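Local structure of ThiJ/PfpI family protein (3EWN) at residues G41-K53 with F181-Y194. The protein is of unknown function but belongs to the DJ-1/PfpI family, whose domain shares the fold of class I glutamine amidotransferases. Sequence-based numbering, arbitrary orientation.
Sequences GPHCMFGSLMGAK and FGLSMVAELRDQTY
Tyr194 reaches the loop after helix 41-46 with its hydroxyl, which serves two backbone groups at once: OH donates to Ser48 O at 2.6 Å and accepts from Met50 N at 2.9 Å. The rigid phenol carries its hydroxyl well beyond the ring, which suits it to serve both groups, and Ser48 O lies at the ring edge, in plane. Beside it Arg190 gives NH2 to Met50 O (2.8 Å), approaching from above the carbonyl plane at 39°. Leu49 packs against both side chains, and its branched tip suits a mixed surface: CD2 lies over one face of the guanidinium, offset toward its rim, and 3.6 Å from Arg190 CG, while CD1 meets Leu189 CD1 at 3.7 Å. Farther from the loop, Gly182 lets the backbones close to 4.7 Å between its CA and that of Pro42; Met45, bent at chi2 (-57°), lays CG across the bare peptide, 3.5 Å from Leu183 N. The helices run nearly parallel, crossing at -26°, and flank the same face of the central, mostly parallel sheet of this alpha/beta sandwich. Phe46 and Phe181 fill the wedge between helices and sheet, the first resting on Met28, the second on Thr121 and Val123; Met185 CB packs 3.7 Å from Phe46 CE1. In the outer shell, Ser48 OG turns back to Met45 O, in the carbonyl plane, tying Ser48 to the helical turn at Met45, whose O also accepts from Ser48 N. Glu24 pairs with Arg190 NE and Pro19 O takes NH1, fixing the guanidinium's rotation, and Asp191 caps helix 192-201 through Tyr194 N, setting the base from which the phenol extends.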
loop_
_atom_site.group_PDB
_atom_site.type_symbol
_atom_site.label_atom_id
_atom_site.label_comp_id
_atom_site.label_asym_id
_atom_site.label_seq_id
_atom_site.Cartn_x
_atom_site.Cartn_y
_atom_site.Cartn_z
ATOM N N GLY A 41 -2.760 1.420 -2.116
ATOM C CA GLY A 41 -2.273 1.012 -3.424
ATOM C C GLY A 41 -2.723 2.088 -4.398
ATOM O O GLY A 41 -1.911 2.667 -5.121
ATOM N N PRO A 42 -4.030 2.375 -4.446
ATOM C CA PRO A 42 -4.533 3.408 -5.355
ATOM C C PRO A 42 -4.008 4.798 -4.985
ATOM O O PRO A 42 -3.647 5.585 -5.858
ATOM C CB PRO A 42 -6.048 3.303 -5.189
ATOM C CG PRO A 42 -6.248 1.850 -4.904
ATOM C CD PRO A 42 -5.134 1.549 -3.929
ATOM N N HIS A 43 -3.965 5.102 -3.690
ATOM C CA HIS A 43 -3.490 6.413 -3.257
ATOM C C HIS A 43 -2.080 6.666 -3.788
ATOM O O HIS A 43 -1.748 7.777 -4.206
ATOM C CB HIS A 43 -3.521 6.522 -1.726
ATOM C CG HIS A 43 -3.280 7.911 -1.217
ATOM N ND1 HIS A 43 -2.017 8.443 -1.069
ATOM C CD2 HIS A 43 -4.145 8.895 -0.870
ATOM C CE1 HIS A 43 -2.112 9.693 -0.655
ATOM N NE2 HIS A 43 -3.393 9.994 -0.526
ATOM N N CYS A 44 -1.258 5.622 -3.777
ATOM C CA CYS A 44 0.110 5.702 -4.272
ATOM C C CYS A 44 0.109 6.214 -5.711
ATOM O O CYS A 44 0.904 7.080 -6.082
ATOM C CB CYS A 44 0.755 4.318 -4.220
ATOM S SG CYS A 44 2.374 4.201 -5.009
HETATM N N MSE A 45 -0.798 5.679 -6.520
HETATM C CA MSE A 45 -0.893 6.087 -7.915
HETATM C C MSE A 45 -1.592 7.427 -8.103
HETATM O O MSE A 45 -1.104 8.270 -8.848
HETATM C CB MSE A 45 -1.601 5.009 -8.740
HETATM C CG MSE A 45 -0.839 3.681 -8.795
HETATM SE SE MSE A 45 0.954 3.823 -9.481
HETATM C CE MSE A 45 1.596 2.097 -9.026
ATOM N N PHE A 46 -2.730 7.630 -7.445
ATOM C CA PHE A 46 -3.440 8.901 -7.577
ATOM C C PHE A 46 -2.581 10.040 -7.043
ATOM O O PHE A 46 -2.629 11.168 -7.545
ATOM C CB PHE A 46 -4.761 8.882 -6.801
ATOM C CG PHE A 46 -5.836 8.049 -7.433
ATOM C CD1 PHE A 46 -6.112 8.160 -8.790
ATOM C CD2 PHE A 46 -6.605 7.185 -6.662
ATOM C CE1 PHE A 46 -7.142 7.425 -9.370
ATOM C CE2 PHE A 46 -7.640 6.445 -7.234
ATOM C CZ PHE A 46 -7.907 6.568 -8.593
ATOM N N GLY A 47 -1.795 9.732 -6.019
ATOM C CA GLY A 47 -0.936 10.734 -5.413
ATOM C C GLY A 47 0.158 11.226 -6.341
ATOM O O GLY A 47 0.762 12.266 -6.085
ATOM N N SER A 48 0.410 10.491 -7.421
ATOM C CA SER A 48 1.446 10.876 -8.377
ATOM C C SER A 48 0.975 11.968 -9.335
ATOM O O SER A 48 1.782 12.568 -10.036
ATOM C CB SER A 48 1.892 9.666 -9.199
ATOM O OG SER A 48 0.941 9.373 -10.210
ATOM N N LEU A 49 -0.330 12.218 -9.360
ATOM C CA LEU A 49 -0.916 13.218 -10.246
ATOM C C LEU A 49 -0.673 14.660 -9.785
ATOM O O LEU A 49 -1.239 15.098 -8.786
ATOM C CB LEU A 49 -2.424 12.957 -10.361
ATOM C CG LEU A 49 -2.821 11.586 -10.921
ATOM C CD1 LEU A 49 -4.305 11.337 -10.686
ATOM C CD2 LEU A 49 -2.493 11.530 -12.410
HETATM N N MSE A 50 0.162 15.397 -10.518
HETATM C CA MSE A 50 0.460 16.788 -10.175
HETATM C C MSE A 50 -0.763 17.678 -10.382
HETATM O O MSE A 50 -1.383 17.647 -11.444
HETATM C CB MSE A 50 1.607 17.317 -11.045
HETATM C CG MSE A 50 2.964 16.699 -10.762
HETATM SE SE MSE A 50 4.267 17.125 -12.147
HETATM C CE MSE A 50 4.453 18.996 -11.762
ATOM N N GLY A 51 -1.113 18.464 -9.367
ATOM C CA GLY A 51 -2.251 19.360 -9.480
ATOM C C GLY A 51 -3.568 18.792 -8.984
ATOM O O GLY A 51 -4.519 19.538 -8.742
ATOM N N ALA A 52 -3.630 17.475 -8.831
ATOM C CA ALA A 52 -4.847 16.829 -8.375
ATOM C C ALA A 52 -5.041 17.036 -6.885
ATOM O O ALA A 52 -4.072 17.166 -6.130
ATOM C CB ALA A 52 -4.800 15.338 -8.690
ATOM N N LYS A 53 -6.303 17.079 -6.474
ATOM C CA LYS A 53 -6.650 17.241 -5.071
ATOM C C LYS A 53 -7.325 15.960 -4.606
ATOM O O LYS A 53 -8.337 15.544 -5.165
ATOM C CB LYS A 53 -7.596 18.428 -4.890
ATOM C CG LYS A 53 -6.965 19.759 -5.269
ATOM C CD LYS A 53 -7.920 20.911 -5.040
ATOM C CE LYS A 53 -7.266 22.237 -5.401
ATOM N NZ LYS A 53 -8.151 23.387 -5.071
ATOM N N PHE A 181 -5.011 -1.248 -10.801
ATOM C CA PHE A 181 -6.158 -0.386 -11.020
ATOM C C PHE A 181 -5.654 1.062 -11.048
ATOM O O PHE A 181 -6.003 1.843 -11.939
ATOM C CB PHE A 181 -7.147 -0.578 -9.870
ATOM C CG PHE A 181 -8.038 0.605 -9.627
ATOM C CD1 PHE A 181 -9.122 0.858 -10.454
ATOM C CD2 PHE A 181 -7.773 1.476 -8.580
ATOM C CE1 PHE A 181 -9.936 1.971 -10.239
ATOM C CE2 PHE A 181 -8.577 2.589 -8.356
ATOM C CZ PHE A 181 -9.661 2.837 -9.187
ATOM N N GLY A 182 -4.824 1.405 -10.069
ATOM C CA GLY A 182 -4.290 2.756 -9.971
ATOM C C GLY A 182 -3.436 3.196 -11.145
ATOM O O GLY A 182 -3.616 4.291 -11.677
ATOM N N LEU A 183 -2.499 2.351 -11.556
ATOM C CA LEU A 183 -1.627 2.695 -12.672
ATOM C C LEU A 183 -2.449 2.909 -13.944
ATOM O O LEU A 183 -2.168 3.803 -14.742
ATOM C CB LEU A 183 -0.590 1.591 -12.890
ATOM C CG LEU A 183 0.559 1.887 -13.859
ATOM C CD1 LEU A 183 1.347 3.116 -13.383
ATOM C CD2 LEU A 183 1.469 0.670 -13.942
ATOM N N SER A 184 -3.469 2.082 -14.132
ATOM C CA SER A 184 -4.327 2.228 -15.295
ATOM C C SER A 184 -5.094 3.545 -15.200
ATOM O O SER A 184 -5.303 4.222 -16.207
ATOM C CB SER A 184 -5.301 1.056 -15.390
ATOM O OG SER A 184 -4.617 -0.130 -15.758
HETATM N N MSE A 185 -5.518 3.911 -13.992
HETATM C CA MSE A 185 -6.247 5.167 -13.819
HETATM C C MSE A 185 -5.351 6.360 -14.150
HETATM O O MSE A 185 -5.799 7.340 -14.750
HETATM C CB MSE A 185 -6.779 5.299 -12.385
HETATM C CG MSE A 185 -8.005 4.420 -12.064
HETATM SE SE MSE A 185 -9.551 4.767 -13.177
HETATM C CE MSE A 185 -9.880 6.593 -12.705
ATOM N N VAL A 186 -4.083 6.284 -13.757
ATOM C CA VAL A 186 -3.153 7.374 -14.046
ATOM C C VAL A 186 -3.048 7.605 -15.556
ATOM O O VAL A 186 -3.018 8.745 -16.019
ATOM C CB VAL A 186 -1.743 7.078 -13.477
ATOM C CG1 VAL A 186 -0.740 8.106 -13.995
ATOM C CG2 VAL A 186 -1.782 7.099 -11.947
ATOM N N ALA A 187 -2.992 6.524 -16.330
ATOM C CA ALA A 187 -2.893 6.655 -17.782
ATOM C C ALA A 187 -4.204 7.198 -18.354
ATOM O O ALA A 187 -4.201 8.000 -19.291
ATOM C CB ALA A 187 -2.567 5.304 -18.410
ATOM N N GLU A 188 -5.320 6.749 -17.789
ATOM C CA GLU A 188 -6.647 7.192 -18.228
ATOM C C GLU A 188 -6.799 8.696 -18.019
ATOM O O GLU A 188 -7.262 9.415 -18.905
ATOM C CB GLU A 188 -7.731 6.453 -17.436
ATOM C CG GLU A 188 -9.168 6.944 -17.646
ATOM C CD GLU A 188 -9.666 6.747 -19.069
ATOM O OE1 GLU A 188 -9.132 5.866 -19.771
ATOM O OE2 GLU A 188 -10.607 7.457 -19.481
ATOM N N LEU A 189 -6.393 9.162 -16.843
ATOM C CA LEU A 189 -6.493 10.577 -16.489
ATOM C C LEU A 189 -5.489 11.485 -17.207
ATOM O O LEU A 189 -5.812 12.623 -17.560
ATOM C CB LEU A 189 -6.356 10.728 -14.971
ATOM C CG LEU A 189 -7.485 10.044 -14.191
ATOM C CD1 LEU A 189 -7.163 10.025 -12.699
ATOM C CD2 LEU A 189 -8.796 10.771 -14.455
ATOM N N ARG A 190 -4.274 10.991 -17.415
ATOM C CA ARG A 190 -3.243 11.766 -18.101
ATOM C C ARG A 190 -2.938 11.014 -19.393
ATOM O O ARG A 190 -3.730 11.062 -20.329
ATOM C CB ARG A 190 -2.002 11.891 -17.210
ATOM C CG ARG A 190 -2.279 12.583 -15.869
ATOM C CD ARG A 190 -2.871 13.977 -16.054
ATOM N NE ARG A 190 -3.253 14.591 -14.781
ATOM C CZ ARG A 190 -2.420 15.218 -13.957
ATOM N NH1 ARG A 190 -1.131 15.337 -14.259
ATOM N NH2 ARG A 190 -2.874 15.712 -12.814
ATOM N N ASP A 191 -1.798 10.335 -19.465
ATOM C CA ASP A 191 -1.490 9.535 -20.648
ATOM C C ASP A 191 -0.567 8.390 -20.252
ATOM O O ASP A 191 -0.169 8.292 -19.095
ATOM C CB ASP A 191 -0.902 10.389 -21.795
ATOM C CG ASP A 191 0.521 10.855 -21.546
ATOM O OD1 ASP A 191 1.150 10.442 -20.550
ATOM O OD2 ASP A 191 1.018 11.646 -22.379
ATOM N N GLN A 192 -0.236 7.514 -21.191
ATOM C CA GLN A 192 0.603 6.371 -20.854
ATOM C C GLN A 192 2.006 6.732 -20.389
ATOM O O GLN A 192 2.565 6.074 -19.509
ATOM C CB GLN A 192 0.697 5.411 -22.038
ATOM C CG GLN A 192 1.417 4.124 -21.685
ATOM C CD GLN A 192 1.325 3.087 -22.777
ATOM O OE1 GLN A 192 0.312 2.991 -23.466
ATOM N NE2 GLN A 192 2.372 2.283 -22.923
ATOM N N THR A 193 2.584 7.769 -20.979
ATOM C CA THR A 193 3.929 8.171 -20.592
ATOM C C THR A 193 3.963 8.612 -19.133
ATOM O O THR A 193 4.902 8.292 -18.399
ATOM C CB THR A 193 4.443 9.314 -21.470
ATOM O OG1 THR A 193 4.414 8.901 -22.843
ATOM C CG2 THR A 193 5.875 9.674 -21.085
ATOM N N TYR A 194 2.941 9.352 -18.717
ATOM C CA TYR A 194 2.877 9.821 -17.339
ATOM C C TYR A 194 2.812 8.592 -16.438
ATOM O O TYR A 194 3.515 8.508 -15.431
ATOM C CB TYR A 194 1.635 10.690 -17.130
ATOM C CG TYR A 194 1.641 11.488 -15.842
ATOM C CD1 TYR A 194 1.822 12.868 -15.864
ATOM C CD2 TYR A 194 1.475 10.864 -14.608
ATOM C CE1 TYR A 194 1.837 13.612 -14.692
ATOM C CE2 TYR A 194 1.490 11.601 -13.424
ATOM C CZ TYR A 194 1.670 12.972 -13.476
ATOM O OH TYR A 194 1.671 13.711 -12.318
#